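Local coordinates for protein 5-oxopent-3-ene-1,2,5-tricarboxylate decarboxylase (Exiguobacterium antarcticum B7, PDB 6IYM) that belongs to the fumarylacetoacetate hydrolase family and, as a two-subunit assembly, carries a magnesium ion held by acidic side chains, at residues Gly132-Asp137 with Thr230-Asp235; Leu138-Ala143 with Ile221-Ser226. All blocks are in the same frame, centred on the assembly; numbering follows the deposited sequence.

Contact 1. Residues Gly132-Asp137 with Thr230-Asp235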
loop_
_atom_site.group_PDB
_atom_site.type_symbol
_atom_site.label_atom_id
_atom_site.label_comp_id
_atom_site.label_asym_id
_atom_site.label_seq_id
_atom_site.Cartn_x
_atom_site.Cartn_y
_atom_site.Cartn_z
ATOM N N GLY A 132 -12.137 -11.256 -3.889
ATOM C CA GLY A 132 -13.553 -10.903 -4.087
ATOM C C GLY A 132 -14.286 -10.746 -2.763
ATOM O O GLY A 132 -15.342 -10.109 -2.754
ATOM N N THR A 133 -13.762 -11.319 -1.690
ATOM C CA THR A 133 -14.421 -11.325 -0.354
ATOM C C THR A 133 -13.342 -11.135 0.724
ATOM O O THR A 133 -12.326 -11.855 0.712
ATOM C CB THR A 133 -15.326 -12.556 -0.151
ATOM O OG1 THR A 133 -14.573 -13.767 -0.129
ATOM C CG2 THR A 133 -16.378 -12.699 -1.227
ATOM N N THR A 134 -13.552 -10.138 1.589
ATOM C CA THR A 134 -12.659 -9.762 2.706
ATOM C C THR A 134 -12.566 -10.946 3.658
ATOM O O THR A 134 -13.577 -11.614 3.877
ATOM C CB THR A 134 -13.198 -8.526 3.433
ATOM O OG1 THR A 134 -13.318 -7.527 2.416
ATOM C CG2 THR A 134 -12.312 -8.067 4.573
ATOM N N GLY A 135 -11.390 -11.225 4.175
ATOM C CA GLY A 135 -11.247 -12.365 5.087
ATOM C C GLY A 135 -9.863 -12.388 5.662
ATOM O O GLY A 135 -8.998 -11.641 5.176
ATOM N N ARG A 136 -9.640 -13.277 6.613
ATOM C CA ARG A 136 -8.342 -13.394 7.308
ATOM C C ARG A 136 -8.114 -14.868 7.609
ATOM O O ARG A 136 -9.113 -15.567 7.700
ATOM C CB ARG A 136 -8.422 -12.543 8.570
ATOM C CG ARG A 136 -7.079 -12.273 9.214
ATOM C CD ARG A 136 -7.321 -11.546 10.514
ATOM N NE ARG A 136 -6.860 -12.328 11.642
ATOM C CZ ARG A 136 -6.553 -11.828 12.825
ATOM N NH1 ARG A 136 -6.672 -10.536 13.055
ATOM N NH2 ARG A 136 -6.105 -12.623 13.772
ATOM N N ASP A 137 -6.864 -15.302 7.744
ATOM C CA ASP A 137 -6.530 -16.682 8.195
ATOM C C ASP A 137 -7.280 -17.669 7.298
ATOM O O ASP A 137 -8.027 -18.516 7.806
ATOM C CB ASP A 137 -6.861 -16.840 9.677
ATOM C CG ASP A 137 -6.199 -15.757 10.503
ATOM O OD1 ASP A 137 -4.995 -15.571 10.335
ATOM O OD2 ASP A 137 -6.915 -15.061 11.246
ATOM N N THR A 230 -5.815 -9.186 7.387
ATOM C CA THR A 230 -7.084 -9.158 6.611
ATOM C C THR A 230 -6.797 -8.782 5.149
ATOM O O THR A 230 -6.079 -7.774 4.905
ATOM C CB THR A 230 -8.117 -8.229 7.265
ATOM O OG1 THR A 230 -8.424 -8.764 8.556
ATOM C CG2 THR A 230 -9.400 -8.100 6.478
ATOM N N LEU A 231 -7.319 -9.592 4.215
ATOM C CA LEU A 231 -7.362 -9.258 2.777
ATOM C C LEU A 231 -8.690 -8.552 2.524
ATOM O O LEU A 231 -9.714 -9.048 3.025
ATOM C CB LEU A 231 -7.222 -10.529 1.940
ATOM C CG LEU A 231 -5.940 -11.338 2.153
ATOM C CD1 LEU A 231 -5.921 -12.573 1.241
ATOM C CD2 LEU A 231 -4.720 -10.470 1.907
ATOM N N GLU A 232 -8.660 -7.449 1.786
ATOM C CA GLU A 232 -9.857 -6.662 1.383
ATOM C C GLU A 232 -10.338 -7.102 -0.004
ATOM O O GLU A 232 -9.517 -7.356 -0.858
ATOM C CB GLU A 232 -9.548 -5.163 1.340
ATOM C CG GLU A 232 -8.798 -4.643 2.557
ATOM C CD GLU A 232 -9.614 -4.535 3.840
ATOM O OE1 GLU A 232 -10.834 -4.784 3.789
ATOM O OE2 GLU A 232 -9.017 -4.206 4.893
ATOM N N ALA A 233 -11.650 -7.131 -0.218
ATOM C CA ALA A 233 -12.273 -7.223 -1.552
ATOM C C ALA A 233 -11.572 -6.211 -2.473
ATOM O O ALA A 233 -11.399 -5.056 -2.074
ATOM C CB ALA A 233 -13.760 -6.974 -1.460
ATOM N N GLY A 234 -11.103 -6.670 -3.632
ATOM C CA GLY A 234 -10.402 -5.826 -4.619
ATOM C C GLY A 234 -8.907 -5.782 -4.400
ATOM O O GLY A 234 -8.211 -5.082 -5.194
ATOM N N ASP A 235 -8.390 -6.458 -3.369
ATOM C CA ASP A 235 -6.923 -6.691 -3.256
ATOM C C ASP A 235 -6.400 -7.370 -4.533
ATOM O O ASP A 235 -7.105 -8.255 -5.088
ATOM C CB ASP A 235 -6.573 -7.566 -2.060
ATOM C CG ASP A 235 -6.176 -6.792 -0.824
ATOM O OD1 ASP A 235 -5.804 -5.608 -0.966
ATOM O OD2 ASP A 235 -6.236 -7.392 0.269
#
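Thr-134 lays its methyl group against that of Thr-230, the two side chains crossing obliquely with CG2 of Thr-134 only 3.5 Å from CG2 of Thr-230, a tight fit for two carbons. With chi1 of Thr-134 at -56°, CG2 stands anti to the backbone N and OG1 anti to the carbonyl carbon. OG1 is thereby placed to accept the backbone N-H of Ala-233, at 3.1 Å from Thr-134 OG1 to Ala-233 N and nearly straight (164°). A beta-branched threonine suits the site because one branch packs while the other bonds.

Next to Thr-134 the backbones form a single antiparallel bridge, the hydrogen-bonded pair Gly-135 and Leu-231. Gly-135 N donates to Leu-231 O at 3.0 Å, and Leu-231 N returns a bond to Gly-135 O at 2.8 Å. Each carbonyl also meets a CA-H of the other segment: Thr-134 CA lies 3.0 Å from Leu-231 O, and Thr-230 CA approaches Gly-135 O.

Arg-136 crosses Thr-230 at about a right angle, its CD 3.6 Å from Thr-230 OG1. That hydroxyl bonds to Asp-175 of the second subunit. The arginine's NE meets the syn side of Asp-137 OD2 at 2.8 Å, with the carboxylate at the guanidinium edge, while NH1 forms a salt bridge to Glu-112 of the second subunit.

Past the bridge, Glu-232 to Asp-235 form a type II turn. Gly-234 fits its third position, where phi is positive, and Asp-235 OD2 accepts Glu-232 N from above the carboxylate plane. The turn leads into strand 236-238, the antiparallel partner of strand 121-131; the contact continues that pairing outward, joining the loop that leaves strand 121-131 for strand 147-158 to the one running from helix 218-225 to strand 236-238.

Contact 2. Residues Leu138-Ala143 with Ile221-Ser226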
loop_
_atom_site.group_PDB
_atom_site.type_symbol
_atom_site.label_atom_id
_atom_site.label_comp_id
_atom_site.label_asym_id
_atom_site.label_seq_id
_atom_site.Cartn_x
_atom_site.Cartn_y
_atom_site.Cartn_z
ATOM N N LEU A 138 -7.097 -17.506 5.992
ATOM C CA LEU A 138 -7.643 -18.397 4.948
ATOM C C LEU A 138 -7.057 -19.806 5.105
ATOM O O LEU A 138 -5.910 -19.975 5.573
ATOM C CB LEU A 138 -7.375 -17.753 3.577
ATOM C CG LEU A 138 -8.468 -16.784 3.098
ATOM C CD1 LEU A 138 -8.861 -15.800 4.182
ATOM C CD2 LEU A 138 -8.072 -16.025 1.827
ATOM N N THR A 139 -7.865 -20.809 4.780
ATOM C CA THR A 139 -7.485 -22.245 4.818
ATOM C C THR A 139 -7.417 -22.777 3.394
ATOM O O THR A 139 -8.023 -22.203 2.495
ATOM C CB THR A 139 -8.509 -23.072 5.608
ATOM O OG1 THR A 139 -9.738 -23.105 4.877
ATOM C CG2 THR A 139 -8.766 -22.515 6.993
ATOM N N PRO A 140 -6.725 -23.914 3.170
ATOM C CA PRO A 140 -6.824 -24.649 1.912
ATOM C C PRO A 140 -8.267 -24.849 1.424
ATOM O O PRO A 140 -8.483 -24.813 0.226
ATOM C CB PRO A 140 -6.173 -25.992 2.271
ATOM C CG PRO A 140 -5.131 -25.642 3.301
ATOM C CD PRO A 140 -5.761 -24.524 4.104
ATOM N N GLU A 141 -9.217 -24.985 2.355
ATOM C CA GLU A 141 -10.638 -25.339 2.077
ATOM C C GLU A 141 -11.451 -24.099 1.650
ATOM O O GLU A 141 -12.418 -24.279 0.881
ATOM C CB GLU A 141 -11.241 -26.017 3.323
ATOM C CG GLU A 141 -12.516 -26.820 3.058
ATOM C CD GLU A 141 -13.782 -26.013 2.791
ATOM O OE1 GLU A 141 -13.894 -24.897 3.331
ATOM O OE2 GLU A 141 -14.661 -26.498 2.034
ATOM N N ASN A 142 -11.137 -22.897 2.155
ATOM C CA ASN A 142 -11.943 -21.679 1.873
ATOM C C ASN A 142 -11.182 -20.690 0.966
ATOM O O ASN A 142 -11.839 -19.784 0.478
ATOM C CB ASN A 142 -12.449 -21.009 3.165
ATOM C CG ASN A 142 -11.394 -20.363 4.051
ATOM O OD1 ASN A 142 -10.238 -20.173 3.687
ATOM N ND2 ASN A 142 -11.794 -19.991 5.251
ATOM N N ALA A 143 -9.861 -20.814 0.791
ATOM C CA ALA A 143 -9.023 -19.828 0.044
ATOM C C ALA A 143 -9.751 -19.316 -1.198
ATOM O O ALA A 143 -10.049 -18.112 -1.258
ATOM C CB ALA A 143 -7.717 -20.436 -0.372
ATOM N N ILE A 221 -0.240 -19.201 -1.322
ATOM C CA ILE A 221 -0.033 -17.731 -1.237
ATOM C C ILE A 221 -1.175 -17.150 -0.384
ATOM O O ILE A 221 -0.870 -16.466 0.592
ATOM C CB ILE A 221 0.066 -17.093 -2.641
ATOM C CG1 ILE A 221 1.416 -17.403 -3.300
ATOM C CG2 ILE A 221 -0.211 -15.609 -2.546
ATOM C CD1 ILE A 221 1.436 -17.230 -4.786
ATOM N N LEU A 222 -2.432 -17.440 -0.719
ATOM C CA LEU A 222 -3.627 -16.905 -0.009
ATOM C C LEU A 222 -3.569 -17.258 1.483
ATOM O O LEU A 222 -3.695 -16.343 2.325
ATOM C CB LEU A 222 -4.881 -17.482 -0.659
ATOM C CG LEU A 222 -5.190 -16.978 -2.066
ATOM C CD1 LEU A 222 -6.279 -17.837 -2.698
ATOM C CD2 LEU A 222 -5.605 -15.525 -2.037
ATOM N N THR A 223 -3.357 -18.542 1.786
ATOM C CA THR A 223 -3.163 -19.103 3.155
ATOM C C THR A 223 -2.090 -18.320 3.926
ATOM O O THR A 223 -2.362 -17.901 5.068
ATOM C CB THR A 223 -2.778 -20.581 3.032
ATOM O OG1 THR A 223 -4.010 -21.261 2.756
ATOM C CG2 THR A 223 -2.040 -21.089 4.246
ATOM N N GLU A 224 -0.907 -18.123 3.338
ATOM C CA GLU A 224 0.264 -17.525 4.033
ATOM C C GLU A 224 0.089 -16.007 4.198
ATOM O O GLU A 224 0.432 -15.472 5.261
ATOM C CB GLU A 224 1.534 -17.823 3.241
ATOM C CG GLU A 224 1.983 -19.259 3.341
ATOM C CD GLU A 224 2.620 -19.577 4.677
ATOM O OE1 GLU A 224 3.702 -19.005 4.958
ATOM O OE2 GLU A 224 2.014 -20.360 5.448
ATOM N N VAL A 225 -0.403 -15.328 3.167
ATOM C CA VAL A 225 -0.511 -13.843 3.113
ATOM C C VAL A 225 -1.499 -13.384 4.180
ATOM O O VAL A 225 -1.230 -12.373 4.817
ATOM C CB VAL A 225 -0.910 -13.371 1.702
ATOM C CG1 VAL A 225 -1.258 -11.900 1.650
ATOM C CG2 VAL A 225 0.213 -13.654 0.723
ATOM N N SER A 226 -2.587 -14.123 4.364
ATOM C CA SER A 226 -3.751 -13.705 5.178
ATOM C C SER A 226 -3.565 -14.064 6.653
ATOM O O SER A 226 -4.498 -13.833 7.413
ATOM C CB SER A 226 -4.998 -14.340 4.675
ATOM O OG SER A 226 -4.967 -15.745 4.882
HETATM O O HOH W 1 -3.976 -18.490 6.817
#
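Leu-222, whose side chain packs on Ala-143, presents a flat peptide carbonyl that Ser-226 grips from opposite faces: Ser-226 N reaches Leu-222 O from one side of the plane and Ser-226 OG, at 2.9 Å from Leu-222 O, from the other. This closes the C-terminal end of helix 218-225 in the fumarylacetoacetate hydrolase fold, and the loop 138-143, shaped by an ST motif at Thr-139, docks against it.

Serine suits the place because its one hydroxyl gives and takes. With chi1 at 67°, OG sits between the backbone N and the carbonyl carbon of its own residue. While donating back to the helix, it accepts Leu-138 N across the contact, with Leu-138 N 3.0 Å from Ser-226 OG and an angle of 157°. Leu-138 CB follows at 3.4 Å from the same OG, and its CD1 also touches Ser-226, while CD2 packs loosely on Leu-222 CB.

Apolar contact accompanies the polar one. Leu-222 CD1 meets Ala-143 CB at 3.8 Å; the small alanine lets the loop come close to a leucine that also packs on Ile-129 and Ile-131 of strand 121-131.

Within the loop, Thr-139 and Asn-142 exchange bonds. Asn-142 OD1 accepts Thr-139 N at 2.7 Å, the donor standing above the carboxamide plane, and Thr-139 OG1 accepts Asn-142 N. Pro-140 sets its ring CD beside Thr-223 OG1, 3.9 Å away, a loose contact. A water joins the backbones, donating to both Leu-138 O and Thr-223 O, 2.7 Å from the former.

Contacts 1 and 2 are both partly buried, about 10 Å apart between centres, and draw on the same two connections: the loop between strands 121-131 and 147-158, and the chain from helix 218-225 to strand 236-238. Both reach the second subunit, contact 1 through polar bonds of Arg-136 and Thr-230. Contact 1 joins extended chains by backbone pairing flanked by threonines and charged groups; contact 2 sets a loop on a helix end, relying on one serine hydroxyl, a water and leucine-alanine packing. They meet where Asp-137 N lies 2.8 Å from Ser-226 O, a probable hydrogen bond, and where Leu-231 packs its two methyl carbons on Val-225 and Ser-226.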